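Local coordinates for protein hydrogenase maturation factor (Thermoanaerobacter tengcongensis, PDB 3VTH) that probably transfers a carbamoyl group from carbamoyl phosphate, with ATP, to the C-terminal cysteine of HypE during [NiFe]-hydrogenase maturation, at residues 205-213 and 316-325; 252-262 and 305-314. All coordinates share one frame; numbering follows the deposited sequence.

Contact 1: residues 205-213 and 316-325; sequences IKCVAKALK and LLMEEIDFPI
L316 and I205 meet where two helices pack in the YrdC-like (telomere recombination) region: helix 205-213 lies against the helix through 316-320, their axes 9.2 Å apart and crossing at -50°. CB of L316 rests on the branches of I205, whose CG2 also presses on the backbone at L317 CA, 3.6 Å away. L317 is the knob of a knobs-into-holes fit, seated among I205, V208, A209 and L212. With CG anti to the backbone N (chi1 -176°), the fork is directed into the hole: CD1 lies at A209 and V208, CD2 at L212 CD1. At E320 the small A209 allows close approach, CB to CB 3.5 Å. The E320 chain bends at chi2 and crosses K206, its OE1 coming 3.4 Å from K206 CE; OE1 stays 4.2 Å from K206 NZ, too far for a salt bridge, though the charges probably attract. The backbone E320 O accepts from K213 NZ at 3.1 Å, the lysine chain bending at chi3 to bring its ammonium there. I321 follows, laying its CG2 branch on A209 CB. Past the helix, the F323 ring takes L212 CB near CZ and K213 CG at its edge, in plane. Last comes I325, whose CG2 lies 4.3 Å from L212 CD1.

Contact 2: residues 252-262 and 305-314; sequences FAVMMRDVEEV and GVMLPYAPIH. With APC (diphosphomethylphosphonic acid adenosyl ester), chain F.
Part of the wall of the APC pocket, at A253 and G305, comes from a parallel strand pair of this YrdC-like region, in which 254-255 runs alongside 305-307. Three backbone bonds form the ladder: V254 N to G305 O, M307 N to V254 O and M256 N to M307 O, each 2.9 Å. Glycine suits position 305, where the lack of a side chain leaves room for the adenine near N7. A water completes this end, donating to F252 O and accepting from G305 N and, at a longer 3.3 Å, from APC N6. On the V306 face, V262 CG2 meets V306 CG1 tip to tip at 3.7 Å, while M256 CG packs across the same methyl. L308 packs against the helix that begins at 259, CD1 touching V259 CG2 (4.1 Å) and CD2 touching V262 CG2 (4.0 Å). That helix is N-capped by D258, whose OD1 accepts from E261 N; E261 OE1 accepts from R257 N. On the M307 face, the long, unbranched M255 runs out extended through chi1 and chi2, then bends at chi3 (-75°). This places CE over the centre of the H314 ring, a CH-pi contact 3.6 Å from the centroid, 4° off the normal.

Helix 312-320 serves both contacts: its first turn carries H314 in contact 2, and its later part packs on helix 205-213 in contact 1. The centres lie 13 Å apart, yet they meet directly. Strand 325-329 begins at I325, the last residue of the second segment of contact 1, and runs antiparallel to 254-255, with I325 O probably accepting from M255 N at 2.7 Å. R257 of contact 2 gives a second tie, to the backbone of segment 316-325, its NH2 probably bonding M318 O at 2.7 Å and its NH1 bonding I321 O. Contact 2 touches the nucleotide, whereas contact 1 backs the same sheet from farther away, the I325 side chain standing about 12 Å from APC.

Contact 1: residues 205-213 and 316-325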
loop_
_atom_site.group_PDB
_atom_site.type_symbol
_atom_site.label_atom_id
_atom_site.label_comp_id
_atom_site.label_asym_id
_atom_site.label_seq_id
_atom_site.Cartn_x
_atom_site.Cartn_y
_atom_site.Cartn_z
ATOM N N ILE A 205 1.897 -9.767 28.639
ATOM C CA ILE A 205 2.501 -10.436 27.478
ATOM C C ILE A 205 2.563 -11.964 27.655
ATOM O O ILE A 205 2.297 -12.715 26.714
ATOM C CB ILE A 205 3.916 -9.904 27.158
ATOM C CG1 ILE A 205 3.893 -8.396 26.855
ATOM C CG2 ILE A 205 4.531 -10.671 25.966
ATOM C CD1 ILE A 205 3.110 -7.978 25.589
ATOM N N LYS A 206 2.925 -12.407 28.857
ATOM C CA LYS A 206 2.951 -13.831 29.179
ATOM C C LYS A 206 1.551 -14.451 29.123
ATOM O O LYS A 206 1.401 -15.597 28.733
ATOM C CB LYS A 206 3.578 -14.057 30.559
ATOM C CG LYS A 206 4.271 -15.403 30.726
ATOM C CD LYS A 206 5.417 -15.317 31.770
ATOM C CE LYS A 206 6.446 -14.235 31.341
ATOM N NZ LYS A 206 7.473 -13.928 32.375
ATOM N N CYS A 207 0.530 -13.691 29.521
ATOM C CA CYS A 207 -0.850 -14.167 29.406
ATOM C C CYS A 207 -1.223 -14.436 27.933
ATOM O O CYS A 207 -1.902 -15.426 27.618
ATOM C CB CYS A 207 -1.822 -13.167 30.047
ATOM S SG CYS A 207 -1.572 -12.867 31.835
ATOM N N VAL A 208 -0.766 -13.543 27.056
ATOM C CA VAL A 208 -0.957 -13.665 25.605
ATOM C C VAL A 208 -0.231 -14.888 25.055
ATOM O O VAL A 208 -0.833 -15.695 24.337
ATOM C CB VAL A 208 -0.515 -12.378 24.871
ATOM C CG1 VAL A 208 -0.476 -12.574 23.339
ATOM C CG2 VAL A 208 -1.447 -11.242 25.235
ATOM N N ALA A 209 1.044 -15.033 25.431
ATOM C CA ALA A 209 1.860 -16.185 25.025
ATOM C C ALA A 209 1.207 -17.511 25.393
ATOM O O ALA A 209 1.177 -18.434 24.576
ATOM C CB ALA A 209 3.251 -16.101 25.619
ATOM N N LYS A 210 0.678 -17.598 26.612
ATOM C CA LYS A 210 0.012 -18.823 27.061
ATOM C C LYS A 210 -1.234 -19.129 26.229
ATOM O O LYS A 210 -1.418 -20.264 25.783
ATOM C CB LYS A 210 -0.299 -18.778 28.563
ATOM C CG LYS A 210 0.973 -18.711 29.415
ATOM C CD LYS A 210 0.863 -19.427 30.752
ATOM C CE LYS A 210 2.200 -19.333 31.500
ATOM N NZ LYS A 210 2.221 -20.146 32.757
ATOM N N ALA A 211 -2.074 -18.120 25.996
ATOM C CA ALA A 211 -3.247 -18.305 25.134
ATOM C C ALA A 211 -2.858 -18.818 23.733
ATOM O O ALA A 211 -3.442 -19.795 23.236
ATOM C CB ALA A 211 -4.051 -17.025 25.042
ATOM N N LEU A 212 -1.855 -18.188 23.125
ATOM C CA LEU A 212 -1.336 -18.624 21.830
ATOM C C LEU A 212 -0.804 -20.065 21.841
ATOM O O LEU A 212 -1.038 -20.815 20.909
ATOM C CB LEU A 212 -0.254 -17.670 21.320
ATOM C CG LEU A 212 -0.651 -16.243 20.932
ATOM C CD1 LEU A 212 0.626 -15.418 20.725
ATOM C CD2 LEU A 212 -1.548 -16.210 19.661
ATOM N N LYS A 213 -0.088 -20.442 22.895
ATOM C CA LYS A 213 0.426 -21.809 23.014
ATOM C C LYS A 213 -0.696 -22.824 23.187
ATOM O O LYS A 213 -0.569 -23.984 22.773
ATOM C CB LYS A 213 1.396 -21.917 24.187
ATOM C CG LYS A 213 2.716 -21.224 23.937
ATOM C CD LYS A 213 3.643 -21.414 25.127
ATOM C CE LYS A 213 4.559 -20.206 25.255
ATOM N NZ LYS A 213 5.577 -20.445 26.313
ATOM N N LEU A 316 8.687 -8.367 22.850
ATOM C CA LEU A 316 8.405 -8.986 24.144
ATOM C C LEU A 316 7.722 -10.353 23.977
ATOM O O LEU A 316 8.107 -11.343 24.607
ATOM C CB LEU A 316 7.558 -8.052 25.009
ATOM C CG LEU A 316 8.240 -6.758 25.493
ATOM C CD1 LEU A 316 7.237 -5.837 26.189
ATOM C CD2 LEU A 316 9.430 -7.042 26.388
ATOM N N LEU A 317 6.712 -10.399 23.118
ATOM C CA LEU A 317 5.991 -11.648 22.855
ATOM C C LEU A 317 6.927 -12.722 22.293
ATOM O O LEU A 317 6.852 -13.884 22.699
ATOM C CB LEU A 317 4.806 -11.403 21.906
ATOM C CG LEU A 317 3.883 -12.607 21.599
ATOM C CD1 LEU A 317 3.343 -13.265 22.915
ATOM C CD2 LEU A 317 2.738 -12.195 20.666
ATOM N N MET A 318 7.808 -12.316 21.374
ATOM C CA MET A 318 8.768 -13.216 20.730
ATOM C C MET A 318 9.736 -13.916 21.685
ATOM O O MET A 318 10.141 -15.050 21.427
ATOM C CB MET A 318 9.539 -12.495 19.608
ATOM C CG MET A 318 8.711 -12.202 18.341
ATOM S SD MET A 318 8.083 -13.744 17.634
ATOM C CE MET A 318 7.198 -13.158 16.195
ATOM N N GLU A 319 10.108 -13.263 22.785
ATOM C CA GLU A 319 10.892 -13.964 23.810
ATOM C C GLU A 319 10.070 -15.024 24.582
ATOM O O GLU A 319 10.647 -15.901 25.240
ATOM C CB GLU A 319 11.654 -13.002 24.756
ATOM C CG GLU A 319 11.148 -11.566 24.779
ATOM C CD GLU A 319 12.103 -10.564 25.440
ATOM O OE1 GLU A 319 12.358 -9.492 24.834
ATOM O OE2 GLU A 319 12.578 -10.830 26.559
ATOM N N GLU A 320 8.738 -14.965 24.480
ATOM C CA GLU A 320 7.875 -15.911 25.217
ATOM C C GLU A 320 7.401 -17.107 24.393
ATOM O O GLU A 320 7.112 -18.162 24.959
ATOM C CB GLU A 320 6.667 -15.209 25.860
ATOM C CG GLU A 320 6.996 -14.099 26.864
ATOM C CD GLU A 320 7.910 -14.545 28.004
ATOM O OE1 GLU A 320 7.725 -15.661 28.541
ATOM O OE2 GLU A 320 8.811 -13.760 28.379
ATOM N N ILE A 321 7.338 -16.949 23.066
ATOM C CA ILE A 321 6.886 -18.022 22.176
ATOM C C ILE A 321 8.032 -18.555 21.286
ATOM O O ILE A 321 9.011 -17.845 21.051
ATOM C CB ILE A 321 5.684 -17.555 21.302
ATOM C CG1 ILE A 321 6.076 -16.362 20.416
ATOM C CG2 ILE A 321 4.484 -17.185 22.177
ATOM C CD1 ILE A 321 4.998 -15.925 19.426
ATOM N N ASP A 322 7.916 -19.794 20.801
ATOM C CA ASP A 322 8.890 -20.326 19.829
ATOM C C ASP A 322 8.250 -20.731 18.485
ATOM O O ASP A 322 8.553 -21.798 17.927
ATOM C CB ASP A 322 9.690 -21.501 20.417
ATOM C CG ASP A 322 8.807 -22.670 20.836
ATOM O OD1 ASP A 322 7.598 -22.669 20.501
ATOM O OD2 ASP A 322 9.317 -23.601 21.495
ATOM N N PHE A 323 7.356 -19.890 17.985
ATOM C CA PHE A 323 6.649 -20.168 16.737
ATOM C C PHE A 323 6.245 -18.857 16.100
ATOM O O PHE A 323 5.979 -17.890 16.818
ATOM C CB PHE A 323 5.420 -21.100 16.949
ATOM C CG PHE A 323 4.525 -20.706 18.110
ATOM C CD1 PHE A 323 3.644 -19.617 18.009
ATOM C CD2 PHE A 323 4.570 -21.421 19.306
ATOM C CE1 PHE A 323 2.819 -19.249 19.089
ATOM C CE2 PHE A 323 3.750 -21.078 20.385
ATOM C CZ PHE A 323 2.874 -19.986 20.281
ATOM N N PRO A 324 6.211 -18.808 14.753
ATOM C CA PRO A 324 5.699 -17.613 14.094
ATOM C C PRO A 324 4.189 -17.521 14.278
ATOM O O PRO A 324 3.537 -18.527 14.595
ATOM C CB PRO A 324 6.036 -17.839 12.613
ATOM C CG PRO A 324 6.718 -19.184 12.514
ATOM C CD PRO A 324 6.539 -19.892 13.803
ATOM N N ILE A 325 3.631 -16.333 14.080
ATOM C CA ILE A 325 2.197 -16.156 14.286
ATOM C C ILE A 325 1.502 -15.470 13.115
ATOM O O ILE A 325 2.037 -14.539 12.536
ATOM C CB ILE A 325 1.905 -15.351 15.574
ATOM C CG1 ILE A 325 2.649 -14.000 15.532
ATOM C CG2 ILE A 325 2.276 -16.183 16.829
ATOM C CD1 ILE A 325 2.355 -13.050 16.703
#

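Contact 2: residues 252-262 and 305-314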
loop_
_atom_site.group_PDB
_atom_site.type_symbol
_atom_site.label_atom_id
_atom_site.label_comp_id
_atom_site.label_asym_id
_atom_site.label_seq_id
_atom_site.Cartn_x
_atom_site.Cartn_y
_atom_site.Cartn_z
ATOM N N PHE A 252 -3.099 -15.804 4.823
ATOM C CA PHE A 252 -2.711 -15.062 6.010
ATOM C C PHE A 252 -1.240 -14.675 5.960
ATOM O O PHE A 252 -0.375 -15.518 5.649
ATOM C CB PHE A 252 -2.885 -15.920 7.267
ATOM C CG PHE A 252 -4.311 -16.098 7.709
ATOM C CD1 PHE A 252 -5.194 -15.019 7.767
ATOM C CD2 PHE A 252 -4.753 -17.339 8.132
ATOM C CE1 PHE A 252 -6.506 -15.196 8.217
ATOM C CE2 PHE A 252 -6.058 -17.521 8.588
ATOM C CZ PHE A 252 -6.937 -16.460 8.613
ATOM N N ALA A 253 -0.972 -13.423 6.314
ATOM C CA ALA A 253 0.365 -12.953 6.595
ATOM C C ALA A 253 0.806 -13.461 7.965
ATOM O O ALA A 253 -0.019 -13.665 8.839
ATOM C CB ALA A 253 0.393 -11.429 6.578
ATOM N N VAL A 254 2.109 -13.644 8.143
ATOM C CA VAL A 254 2.666 -14.204 9.369
ATOM C C VAL A 254 3.795 -13.291 9.863
ATOM O O VAL A 254 4.533 -12.711 9.056
ATOM C CB VAL A 254 3.163 -15.662 9.112
ATOM C CG1 VAL A 254 3.968 -16.211 10.279
ATOM C CG2 VAL A 254 1.971 -16.596 8.873
ATOM N N MET A 255 3.880 -13.117 11.182
ATOM C CA MET A 255 4.995 -12.430 11.798
ATOM C C MET A 255 6.034 -13.436 12.277
ATOM O O MET A 255 5.698 -14.391 12.970
ATOM C CB MET A 255 4.534 -11.576 12.983
ATOM C CG MET A 255 5.674 -10.791 13.617
ATOM S SD MET A 255 5.142 -9.700 14.960
ATOM C CE MET A 255 4.360 -8.384 14.042
ATOM N N MET A 256 7.288 -13.213 11.911
ATOM C CA MET A 256 8.394 -14.038 12.395
ATOM C C MET A 256 9.373 -13.176 13.175
ATOM O O MET A 256 9.351 -11.958 13.044
ATOM C CB MET A 256 9.088 -14.717 11.222
ATOM C CG MET A 256 8.114 -15.566 10.415
ATOM S SD MET A 256 8.949 -16.736 9.353
ATOM C CE MET A 256 7.549 -17.374 8.439
ATOM N N ARG A 257 10.225 -13.805 13.977
ATOM C CA ARG A 257 11.037 -13.068 14.941
ATOM C C ARG A 257 12.180 -12.280 14.307
ATOM O O ARG A 257 12.483 -11.179 14.757
ATOM C CB ARG A 257 11.538 -13.997 16.061
ATOM C CG ARG A 257 12.547 -15.032 15.623
ATOM C CD ARG A 257 12.532 -16.280 16.513
ATOM N NE ARG A 257 12.879 -15.993 17.905
ATOM C CZ ARG A 257 12.011 -16.026 18.921
ATOM N NH1 ARG A 257 10.732 -16.346 18.715
ATOM N NH2 ARG A 257 12.431 -15.750 20.148
ATOM N N ASP A 258 12.796 -12.830 13.258
ATOM C CA ASP A 258 13.951 -12.191 12.603
ATOM C C ASP A 258 14.206 -12.791 11.226
ATOM O O ASP A 258 13.545 -13.770 10.838
ATOM C CB ASP A 258 15.225 -12.287 13.477
ATOM C CG ASP A 258 15.578 -13.721 13.863
ATOM O OD1 ASP A 258 15.255 -14.669 13.110
ATOM O OD2 ASP A 258 16.195 -13.900 14.926
ATOM N N VAL A 259 15.178 -12.229 10.504
ATOM C CA VAL A 259 15.467 -12.667 9.136
ATOM C C VAL A 259 15.913 -14.129 9.101
ATOM O O VAL A 259 15.555 -14.862 8.180
ATOM C CB VAL A 259 16.494 -11.742 8.412
ATOM C CG1 VAL A 259 16.805 -12.279 7.011
ATOM C CG2 VAL A 259 15.929 -10.317 8.293
ATOM N N GLU A 260 16.670 -14.551 10.113
ATOM C CA GLU A 260 17.084 -15.949 10.225
ATOM C C GLU A 260 15.875 -16.902 10.212
ATOM O O GLU A 260 15.891 -17.907 9.503
ATOM C CB GLU A 260 17.961 -16.196 11.462
ATOM C CG GLU A 260 18.677 -17.555 11.410
ATOM C CD GLU A 260 19.416 -17.946 12.690
ATOM O OE1 GLU A 260 19.108 -17.426 13.785
ATOM O OE2 GLU A 260 20.310 -18.810 12.600
ATOM N N GLU A 261 14.841 -16.590 10.996
ATOM C CA GLU A 261 13.632 -17.402 11.004
ATOM C C GLU A 261 12.952 -17.396 9.622
ATOM O O GLU A 261 12.561 -18.442 9.119
ATOM C CB GLU A 261 12.662 -16.961 12.111
ATOM C CG GLU A 261 11.404 -17.823 12.166
ATOM C CD GLU A 261 10.625 -17.749 13.469
ATOM O OE1 GLU A 261 10.161 -16.659 13.873
ATOM O OE2 GLU A 261 10.450 -18.820 14.085
ATOM N N VAL A 262 12.839 -16.224 9.005
ATOM C CA VAL A 262 12.195 -16.114 7.692
ATOM C C VAL A 262 12.881 -17.018 6.660
ATOM O O VAL A 262 12.207 -17.694 5.880
ATOM C CB VAL A 262 12.144 -14.647 7.194
ATOM C CG1 VAL A 262 11.432 -14.548 5.843
ATOM C CG2 VAL A 262 11.432 -13.774 8.201
ATOM N N GLY A 305 3.383 -14.222 2.877
ATOM C CA GLY A 305 3.477 -12.826 3.291
ATOM C C GLY A 305 4.068 -12.798 4.684
ATOM O O GLY A 305 3.476 -13.348 5.614
ATOM N N VAL A 306 5.244 -12.187 4.826
ATOM C CA VAL A 306 5.964 -12.215 6.104
ATOM C C VAL A 306 6.332 -10.820 6.571
ATOM O O VAL A 306 6.758 -9.997 5.780
ATOM C CB VAL A 306 7.248 -13.090 6.023
ATOM C CG1 VAL A 306 7.916 -13.215 7.395
ATOM C CG2 VAL A 306 6.901 -14.482 5.515
ATOM N N MET A 307 6.163 -10.572 7.866
ATOM C CA MET A 307 6.615 -9.344 8.487
ATOM C C MET A 307 7.468 -9.652 9.717
ATOM O O MET A 307 7.398 -10.751 10.313
ATOM C CB MET A 307 5.411 -8.481 8.896
ATOM C CG MET A 307 4.613 -9.072 10.084
ATOM S SD MET A 307 2.990 -8.315 10.340
ATOM C CE MET A 307 3.352 -6.631 9.854
ATOM N N LEU A 308 8.262 -8.668 10.106
ATOM C CA LEU A 308 9.061 -8.760 11.319
ATOM C C LEU A 308 8.353 -7.952 12.408
ATOM O O LEU A 308 7.414 -7.227 12.107
ATOM C CB LEU A 308 10.472 -8.214 11.044
ATOM C CG LEU A 308 11.298 -8.993 10.010
ATOM C CD1 LEU A 308 12.689 -8.378 9.817
ATOM C CD2 LEU A 308 11.430 -10.470 10.404
ATOM N N PRO A 309 8.793 -8.073 13.675
ATOM C CA PRO A 309 8.212 -7.270 14.756
ATOM C C PRO A 309 8.304 -5.771 14.442
ATOM O O PRO A 309 9.315 -5.330 13.852
ATOM C CB PRO A 309 9.120 -7.594 15.947
ATOM C CG PRO A 309 9.609 -8.971 15.691
ATOM C CD PRO A 309 9.820 -9.008 14.178
ATOM N N TYR A 310 7.275 -5.002 14.806
ATOM C CA TYR A 310 7.292 -3.558 14.546
ATOM C C TYR A 310 6.985 -2.677 15.755
ATOM O O TYR A 310 7.202 -1.456 15.712
ATOM C CB TYR A 310 6.409 -3.173 13.338
ATOM C CG TYR A 310 4.931 -3.476 13.456
ATOM C CD1 TYR A 310 4.410 -4.687 12.967
ATOM C CD2 TYR A 310 4.043 -2.553 14.040
ATOM C CE1 TYR A 310 3.049 -4.978 13.064
ATOM C CE2 TYR A 310 2.666 -2.834 14.145
ATOM C CZ TYR A 310 2.182 -4.044 13.642
ATOM O OH TYR A 310 0.842 -4.355 13.731
ATOM N N ALA A 311 6.498 -3.287 16.831
ATOM C CA ALA A 311 6.221 -2.551 18.057
ATOM C C ALA A 311 6.913 -3.280 19.208
ATOM O O ALA A 311 7.204 -4.477 19.089
ATOM C CB ALA A 311 4.725 -2.445 18.292
ATOM N N PRO A 312 7.189 -2.576 20.322
ATOM C CA PRO A 312 7.852 -3.275 21.432
ATOM C C PRO A 312 7.123 -4.519 21.942
ATOM O O PRO A 312 7.789 -5.480 22.346
ATOM C CB PRO A 312 7.931 -2.204 22.525
ATOM C CG PRO A 312 7.989 -0.918 21.740
ATOM C CD PRO A 312 7.030 -1.134 20.611
ATOM N N ILE A 313 5.785 -4.510 21.943
ATOM C CA ILE A 313 5.032 -5.693 22.379
ATOM C C ILE A 313 5.378 -6.967 21.586
ATOM O O ILE A 313 5.287 -8.072 22.123
ATOM C CB ILE A 313 3.496 -5.480 22.379
ATOM C CG1 ILE A 313 2.999 -4.990 21.008
ATOM C CG2 ILE A 313 3.093 -4.503 23.512
ATOM C CD1 ILE A 313 1.502 -5.262 20.753
ATOM N N HIS A 314 5.743 -6.811 20.308
ATOM C CA HIS A 314 6.065 -7.981 19.469
ATOM C C HIS A 314 7.383 -8.591 19.895
ATOM O O HIS A 314 7.501 -9.816 19.979
ATOM C CB HIS A 314 6.152 -7.630 17.976
ATOM C CG HIS A 314 4.957 -6.910 17.445
ATOM N ND1 HIS A 314 3.666 -7.348 17.646
ATOM C CD2 HIS A 314 4.861 -5.795 16.686
ATOM C CE1 HIS A 314 2.823 -6.519 17.059
ATOM N NE2 HIS A 314 3.523 -5.569 16.469
HETATM P PG APC F . -10.535 -8.900 5.570
HETATM O O1G APC F . -9.786 -8.380 6.770
HETATM O O2G APC F . -10.684 -10.401 5.592
HETATM O O3G APC F . -11.827 -8.190 5.283
HETATM P PB APC F . -8.092 -8.431 4.113
HETATM O O1B APC F . -7.766 -7.114 4.746
HETATM O O2B APC F . -7.771 -8.530 2.635
HETATM O O3B APC F . -9.686 -8.618 4.225
HETATM P PA APC F . -5.879 -9.469 6.089
HETATM O O1A APC F . -5.378 -10.803 6.591
HETATM O O2A APC F . -6.154 -8.456 7.139
HETATM C C3A APC F . -7.342 -9.813 5.036
HETATM O "O5'" APC F . -4.794 -8.776 5.118
HETATM C "C5'" APC F . -3.606 -9.418 4.665
HETATM C "C4'" APC F . -3.427 -9.104 3.182
HETATM O "O4'" APC F . -2.163 -9.656 2.793
HETATM C "C3'" APC F . -4.509 -9.792 2.347
HETATM O "O3'" APC F . -4.989 -8.942 1.290
HETATM C "C2'" APC F . -3.782 -10.967 1.725
HETATM O "O2'" APC F . -4.405 -11.425 0.510
HETATM C "C1'" APC F . -2.352 -10.439 1.615
HETATM N N9 APC F . -1.482 -11.610 1.600
HETATM C C8 APC F . -1.134 -12.401 2.650
HETATM N N7 APC F . -0.350 -13.420 2.219
HETATM C C5 APC F . -0.203 -13.280 0.884
HETATM C C6 APC F . 0.487 -14.006 -0.205
HETATM N N6 APC F . 1.212 -15.115 0.052
HETATM N N1 APC F . 0.375 -13.521 -1.461
HETATM C C2 APC F . -0.328 -12.405 -1.745
HETATM N N3 APC F . -0.991 -11.689 -0.823
HETATM C C4 APC F . -0.954 -12.081 0.482
HETATM O O HOH W 1 0.907 -15.596 3.282
#